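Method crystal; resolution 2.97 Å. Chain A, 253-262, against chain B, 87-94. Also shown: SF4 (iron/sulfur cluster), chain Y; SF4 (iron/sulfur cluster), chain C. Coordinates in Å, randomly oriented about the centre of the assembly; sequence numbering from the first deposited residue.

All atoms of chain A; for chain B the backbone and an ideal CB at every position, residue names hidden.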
ATOM      1  N   PRO A 253      22.666   8.482 -18.919  1.00 24.11           N
ATOM      2  CA  PRO A 253      22.371   8.610 -17.486  1.00 26.35           C
ATOM      3  C   PRO A 253      20.891   8.387 -17.212  1.00 30.13           C
ATOM      4  O   PRO A 253      20.024   8.981 -17.857  1.00 30.62           O
ATOM      5  CB  PRO A 253      22.799  10.048 -17.165  1.00 27.71           C
ATOM      6  CG  PRO A 253      23.834  10.358 -18.191  1.00 30.03           C
ATOM      7  CD  PRO A 253      23.386   9.656 -19.441  1.00 34.18           C
ATOM      8  N   MET A 254      20.611   7.525 -16.243  1.00 36.56           N
ATOM      9  CA  MET A 254      19.258   7.125 -15.892  1.00 33.08           C
ATOM     10  C   MET A 254      18.904   7.687 -14.525  1.00 31.91           C
ATOM     11  O   MET A 254      19.764   7.763 -13.641  1.00 26.82           O
ATOM     12  CB  MET A 254      19.148   5.595 -15.869  1.00 28.55           C
ATOM     13  CG  MET A 254      17.775   5.029 -15.550  1.00 32.26           C
ATOM     14  SD  MET A 254      17.786   3.234 -15.740  1.00 30.23           S
ATOM     15  CE  MET A 254      16.047   2.845 -15.566  1.00 32.04           C
ATOM     16  N   GLU A 255      17.646   8.089 -14.350  1.00 30.46           N
ATOM     17  CA  GLU A 255      17.244   8.617 -13.056  1.00 28.87           C
ATOM     18  C   GLU A 255      17.386   7.522 -12.013  1.00 27.84           C
ATOM     19  O   GLU A 255      17.295   6.328 -12.317  1.00 26.83           O
ATOM     20  CB  GLU A 255      15.805   9.136 -13.095  1.00 28.71           C
ATOM     21  CG  GLU A 255      15.554  10.240 -14.116  1.00 36.38           C
ATOM     22  CD  GLU A 255      14.253  10.985 -13.871  1.00 35.82           C
ATOM     23  OE1 GLU A 255      13.592  10.713 -12.847  1.00 33.62           O
ATOM     24  OE2 GLU A 255      13.888  11.841 -14.704  1.00 46.29           O
ATOM     25  N   THR A 256      17.614   7.933 -10.770  1.00 38.55           N
ATOM     26  CA  THR A 256      17.839   6.942  -9.733  1.00 36.71           C
ATOM     27  C   THR A 256      16.594   6.097  -9.530  1.00 33.89           C
ATOM     28  O   THR A 256      15.477   6.454  -9.917  1.00 33.09           O
ATOM     29  CB  THR A 256      18.302   7.576  -8.420  1.00 29.46           C
ATOM     30  OG1 THR A 256      18.663   6.545  -7.494  1.00 35.37           O
ATOM     31  CG2 THR A 256      17.226   8.370  -7.805  1.00 27.10           C
ATOM     32  N   ARG A 257      16.821   4.947  -8.908  1.00 38.10           N
ATOM     33  CA  ARG A 257      15.798   3.914  -8.819  1.00 32.59           C
ATOM     34  C   ARG A 257      14.566   4.382  -8.048  1.00 30.75           C
ATOM     35  O   ARG A 257      13.437   4.011  -8.388  1.00 23.77           O
ATOM     36  CB  ARG A 257      16.407   2.676  -8.172  1.00 26.00           C
ATOM     37  CG  ARG A 257      15.478   1.551  -8.223  1.00 25.86           C
ATOM     38  CD  ARG A 257      16.103   0.234  -8.481  1.00 21.63           C
ATOM     39  NE  ARG A 257      15.114  -0.765  -8.116  1.00 25.15           N
ATOM     40  CZ  ARG A 257      14.002  -0.982  -8.814  1.00 31.22           C
ATOM     41  NH1 ARG A 257      13.127  -1.881  -8.396  1.00 36.15           N
ATOM     42  NH2 ARG A 257      13.769  -0.327  -9.955  1.00 33.42           N
ATOM     43  N   CYS A 258      14.754   5.189  -7.000  1.00 32.91           N
ATOM     44  CA  CYS A 258      13.600   5.687  -6.254  1.00 24.85           C
ATOM     45  C   CYS A 258      12.834   6.747  -7.040  1.00 28.80           C
ATOM     46  O   CYS A 258      11.611   6.858  -6.897  1.00 27.97           O
ATOM     47  CB  CYS A 258      14.042   6.235  -4.894  1.00 26.07           C
ATOM     48  SG  CYS A 258      15.105   7.688  -4.982  1.00 31.34           S
ATOM     49  N   MET A 259      13.527   7.539  -7.866  1.00 32.32           N
ATOM     50  CA  MET A 259      12.832   8.551  -8.658  1.00 29.40           C
ATOM     51  C   MET A 259      12.005   7.914  -9.766  1.00 32.80           C
ATOM     52  O   MET A 259      10.868   8.330 -10.016  1.00 33.13           O
ATOM     53  CB  MET A 259      13.817   9.557  -9.250  1.00 26.34           C
ATOM     54  CG  MET A 259      14.671  10.294  -8.240  1.00 23.76           C
ATOM     55  SD  MET A 259      13.863  11.360  -7.048  1.00 30.19           S
ATOM     56  CE  MET A 259      15.252  11.749  -5.990  1.00 30.83           C
ATOM     57  N   SER A 260      12.556   6.902 -10.440  1.00 30.89           N
ATOM     58  CA  SER A 260      11.847   6.269 -11.544  1.00 27.34           C
ATOM     59  C   SER A 260      10.584   5.558 -11.079  1.00 26.69           C
ATOM     60  O   SER A 260       9.657   5.377 -11.875  1.00 30.14           O
ATOM     61  CB  SER A 260      12.772   5.282 -12.262  1.00 26.17           C
ATOM     62  OG  SER A 260      12.076   4.561 -13.262  1.00 36.93           O
ATOM     63  N   ALA A 261      10.533   5.146  -9.814  1.00 29.74           N
ATOM     64  CA  ALA A 261       9.395   4.424  -9.263  1.00 30.14           C
ATOM     65  C   ALA A 261       8.191   5.304  -8.947  1.00 29.89           C
ATOM     66  O   ALA A 261       7.099   4.763  -8.740  1.00 29.53           O
ATOM     67  CB  ALA A 261       9.821   3.702  -7.985  1.00 27.63           C
ATOM     68  N   CYS A 262       8.351   6.626  -8.910  1.00 32.83           N
ATOM     69  CA  CYS A 262       7.310   7.491  -8.361  1.00 30.79           C
ATOM     70  C   CYS A 262       6.014   7.402  -9.145  1.00 33.52           C
ATOM     71  O   CYS A 262       5.970   7.727 -10.333  1.00 41.90           O
ATOM     72  CB  CYS A 262       7.768   8.935  -8.323  1.00 34.10           C
ATOM     73  SG  CYS A 262       6.591  10.006  -7.463  1.00 40.27           S
TER
ATOM     74  N   UNK B  87      15.191 -10.716  -8.832  1.00 22.93           N
ATOM     75  CA  UNK B  87      15.799  -9.854  -7.796  1.00 26.97           C
ATOM     76  C   UNK B  87      14.976  -8.623  -7.464  1.00 30.75           C
ATOM     77  O   UNK B  87      14.814  -8.329  -6.316  1.00 35.18           O
ATOM     78  CB  UNK B  87      17.192  -9.407  -8.245  1.00 26.97           C
ATOM     79  N   UNK B  88      14.498  -7.933  -8.465  1.00 27.18           N
ATOM     80  CA  UNK B  88      13.707  -6.708  -8.250  1.00 27.17           C
ATOM     81  C   UNK B  88      12.758  -6.537  -9.418  1.00 29.92           C
ATOM     82  O   UNK B  88      12.675  -7.406 -10.241  1.00 32.15           O
ATOM     83  CB  UNK B  88      14.604  -5.478  -8.099  1.00 27.17           C
ATOM     84  N   UNK B  89      12.021  -5.442  -9.419  1.00 30.65           N
ATOM     85  CA  UNK B  89      11.037  -5.159 -10.489  1.00 23.20           C
ATOM     86  C   UNK B  89      11.054  -3.672 -10.784  1.00 28.50           C
ATOM     87  O   UNK B  89      11.626  -2.924 -10.023  1.00 40.27           O
ATOM     88  CB  UNK B  89       9.630  -5.610 -10.093  1.00 23.20           C
ATOM     89  N   UNK B  90      10.546  -3.283 -11.937  1.00 30.25           N
ATOM     90  CA  UNK B  90      10.436  -1.842 -12.228  1.00 32.44           C
ATOM     91  C   UNK B  90       9.316  -1.630 -13.221  1.00 34.09           C
ATOM     92  O   UNK B  90       8.892  -2.574 -13.844  1.00 36.69           O
ATOM     93  CB  UNK B  90      11.749  -1.276 -12.772  1.00 32.44           C
ATOM     94  N   UNK B  91       8.823  -0.415 -13.301  1.00 28.69           N
ATOM     95  CA  UNK B  91       7.801  -0.131 -14.295  1.00 27.71           C
ATOM     96  C   UNK B  91       8.368  -0.320 -15.694  1.00 32.75           C
ATOM     97  O   UNK B  91       9.571  -0.175 -15.929  1.00 39.03           O
ATOM     98  CB  UNK B  91       7.257   1.289 -14.123  1.00 27.71           C
ATOM     99  N   UNK B  92       7.489  -0.666 -16.627  1.00 32.39           N
ATOM    100  CA  UNK B  92       7.932  -0.903 -17.990  1.00 30.50           C
ATOM    101  C   UNK B  92       8.091   0.386 -18.782  1.00 27.34           C
ATOM    102  O   UNK B  92       8.866   0.409 -19.744  1.00 27.23           O
ATOM    103  CB  UNK B  92       6.946  -1.830 -18.704  1.00 30.50           C
ATOM    104  N   UNK B  93       7.404   1.457 -18.384  1.00 31.10           N
ATOM    105  CA  UNK B  93       7.385   2.714 -19.132  1.00 33.16           C
ATOM    106  C   UNK B  93       7.025   2.437 -20.593  1.00 34.22           C
ATOM    107  O   UNK B  93       7.786   2.705 -21.524  1.00 33.69           O
ATOM    108  CB  UNK B  93       8.736   3.425 -19.035  1.00 33.16           C
ATOM    109  N   UNK B  94       5.832   1.862 -20.765  1.00 35.50           N
ATOM    110  CA  UNK B  94       5.403   1.303 -22.038  1.00 36.15           C
ATOM    111  C   UNK B  94       4.074   1.830 -22.561  1.00 34.50           C
ATOM    112  O   UNK B  94       3.644   1.399 -23.637  1.00 34.77           O
ATOM    113  CB  UNK B  94       5.313  -0.219 -21.908  1.00 36.15           C
TER
HETATM  114 FE1  SF4 Y 501      17.778   4.205  -2.773  1.00 41.04          FE
HETATM  115 FE2  SF4 Y 501      19.060   6.611  -2.542  1.00 46.42          FE
HETATM  116 FE3  SF4 Y 501      16.664   6.458  -3.858  1.00 37.60          FE
HETATM  117 FE4  SF4 Y 501      18.913   5.369  -4.975  1.00 35.76          FE
HETATM  118  S1  SF4 Y 501      18.530   7.574  -4.539  1.00 26.73           S
HETATM  119  S2  SF4 Y 501      16.849   4.409  -4.845  1.00 26.59           S
HETATM  120  S3  SF4 Y 501      19.996   4.614  -3.115  1.00 27.11           S
HETATM  121  S4  SF4 Y 501      17.040   6.044  -1.645  1.00 27.20           S
HETATM  122 FE1  SF4 C 503       4.258   7.475  -4.019  1.00 51.16          FE
HETATM  123 FE2  SF4 C 503       6.851   7.880  -3.238  1.00 49.47          FE
HETATM  124 FE3  SF4 C 503       5.016   9.899  -2.999  1.00 42.55          FE
HETATM  125 FE4  SF4 C 503       5.885   9.124  -5.477  1.00 45.36          FE
HETATM  126  S1  SF4 C 503       7.137  10.066  -3.820  1.00 34.85           S
HETATM  127  S2  SF4 C 503       3.732   9.534  -4.847  1.00 27.34           S
HETATM  128  S3  SF4 C 503       6.140   6.879  -5.157  1.00 33.40           S
HETATM  129  S4  SF4 C 503       5.000   7.896  -1.906  1.00 34.16           S

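Position 87 lies in the strand, with no atom of chain A near its ideal CB, so this contact sets no rule for it. It is Met B87, which does not touch chain A.

At position 88 CA-to-CB points toward chain A, and the ideal CB lies 3.9 Å from Arg A257 NH1. A cation already sits there, so an acid, or a chain offering carbon to the flat guanidinium, would seem suitable. The residue is Arg B88, an unexpected second cation. Its CD lies over one face of the Arg A257 guanidinium, 3.7 Å from NE of Arg A257, while the two NE atoms, of Arg A257 and Arg B88, stay 4.5 Å apart. The aliphatic part of the chain makes the closest approach.

Position 89 points away, as strand alternation predicts, and its backbone does the work: the carbonyl O lies 2.4 Å from Arg A257 NH1, a very short hydrogen bond at the guanidinium edge. Many side chains would serve, beta-branched ones especially given the extended backbone. It is Val B89.

Position 90 points toward chain A again, its ideal CB 3.6 Å from Arg A257 NH2, with the hydroxyl of Ser A260 also on offer. An acid answers both, and glutamate has the length to reach the hydroxyl as well as the arginine; glutamine could accept but would bring no charge. Glu B90 spans the two, OE2 forming a salt bridge of 2.8 Å with Arg A257 NH2 and OE1 accepting a hydrogen bond of 2.8 Å from Ser A260 OG. Glu B90 OE1 also lies 3.7 Å from Met A254 CE.

Position 91 points toward chain A, but its ideal CB is still 5.2 Å from Ser A260 O. The carbonyls of Ser A260 and Ala A261 call for a donor on a fairly long arm: glutamine, lysine or arginine. Gln B91, with chi1 m and chi2 p, brings NE2 to 3.1 Å from Ala A261 O in a weak hydrogen bond.

Position 92 is out of reach and leaves the choice open. Asn B92 turns to its own chain, toward position 94.

Position 93 has phi/psi of 52/60, a left-handed turn in which glycine, asparagine or aspartate would be natural guesses. Yet CA-to-CB points toward chain A across a wide gap, which favours a long side chain ending in a donor. Tyr B93 fills it: OH donates a very short hydrogen bond, 2.4 Å, to Ser A260 O.

Position 94 lies beyond the contact; it is Asp B94, whose OD2 accepts a hydrogen bond of 3.2 Å from Asn B92 ND2.

Chain B, residues 87-94: MRVEQNYD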
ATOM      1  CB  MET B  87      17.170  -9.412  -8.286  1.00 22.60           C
ATOM      2  CG  MET B  87      18.030 -10.562  -8.613  1.00 23.79           C
ATOM      3  SD  MET B  87      18.762 -11.233  -7.175  1.00 35.30           S
ATOM      4  CE  MET B  87      19.094  -9.743  -6.254  1.00 30.49           C
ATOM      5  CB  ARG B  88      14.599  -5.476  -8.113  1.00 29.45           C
ATOM      6  CG  ARG B  88      15.526  -5.226  -9.286  1.00 23.90           C
ATOM      7  CD  ARG B  88      16.460  -4.072  -9.065  1.00 24.77           C
ATOM      8  NE  ARG B  88      17.535  -4.035 -10.029  1.00 25.83           N
ATOM      9  CZ  ARG B  88      18.652  -4.691  -9.867  1.00 24.99           C
ATOM     10  NH1 ARG B  88      19.605  -4.642 -10.763  1.00 28.01           N
ATOM     11  NH2 ARG B  88      18.819  -5.404  -8.785  1.00 21.73           N
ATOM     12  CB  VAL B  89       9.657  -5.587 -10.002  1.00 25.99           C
ATOM     13  CG1 VAL B  89       8.940  -4.442  -9.369  1.00 23.53           C
ATOM     14  CG2 VAL B  89       8.822  -6.186 -11.090  1.00 30.54           C
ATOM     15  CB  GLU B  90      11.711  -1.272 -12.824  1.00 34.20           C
ATOM     16  CG  GLU B  90      11.727   0.239 -12.818  1.00 37.12           C
ATOM     17  CD  GLU B  90      13.047   0.915 -13.057  1.00 29.26           C
ATOM     18  OE1 GLU B  90      13.044   1.942 -13.672  1.00 28.22           O
ATOM     19  OE2 GLU B  90      14.048   0.411 -12.613  1.00 29.70           O
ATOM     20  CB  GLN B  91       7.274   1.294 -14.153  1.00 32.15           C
ATOM     21  CG  GLN B  91       6.463   1.551 -12.904  1.00 38.21           C
ATOM     22  CD  GLN B  91       7.327   1.934 -11.725  1.00 38.15           C
ATOM     23  OE1 GLN B  91       8.555   1.918 -11.811  1.00 34.93           O
ATOM     24  NE2 GLN B  91       6.691   2.305 -10.621  1.00 39.29           N
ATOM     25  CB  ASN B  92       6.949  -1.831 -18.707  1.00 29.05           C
ATOM     26  CG  ASN B  92       7.619  -2.677 -19.770  1.00 31.71           C
ATOM     27  OD1 ASN B  92       8.844  -2.694 -19.883  1.00 33.08           O
ATOM     28  ND2 ASN B  92       6.817  -3.386 -20.555  1.00 32.42           N
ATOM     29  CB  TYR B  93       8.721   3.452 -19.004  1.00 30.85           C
ATOM     30  CG  TYR B  93       8.890   4.181 -17.686  1.00 30.11           C
ATOM     31  CD1 TYR B  93       8.506   5.510 -17.548  1.00 28.37           C
ATOM     32  CD2 TYR B  93       9.431   3.539 -16.578  1.00 30.38           C
ATOM     33  CE1 TYR B  93       8.656   6.179 -16.346  1.00 25.84           C
ATOM     34  CE2 TYR B  93       9.585   4.201 -15.371  1.00 27.19           C
ATOM     35  CZ  TYR B  93       9.197   5.519 -15.262  1.00 27.77           C
ATOM     36  OH  TYR B  93       9.346   6.184 -14.066  1.00 37.41           O
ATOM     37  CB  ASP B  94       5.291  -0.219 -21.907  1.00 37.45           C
ATOM     38  CG  ASP B  94       4.404  -0.625 -20.742  1.00 36.96           C
ATOM     39  OD1 ASP B  94       4.031   0.261 -19.940  1.00 35.38           O
ATOM     40  OD2 ASP B  94       4.080  -1.824 -20.623  1.00 37.39           O
TER
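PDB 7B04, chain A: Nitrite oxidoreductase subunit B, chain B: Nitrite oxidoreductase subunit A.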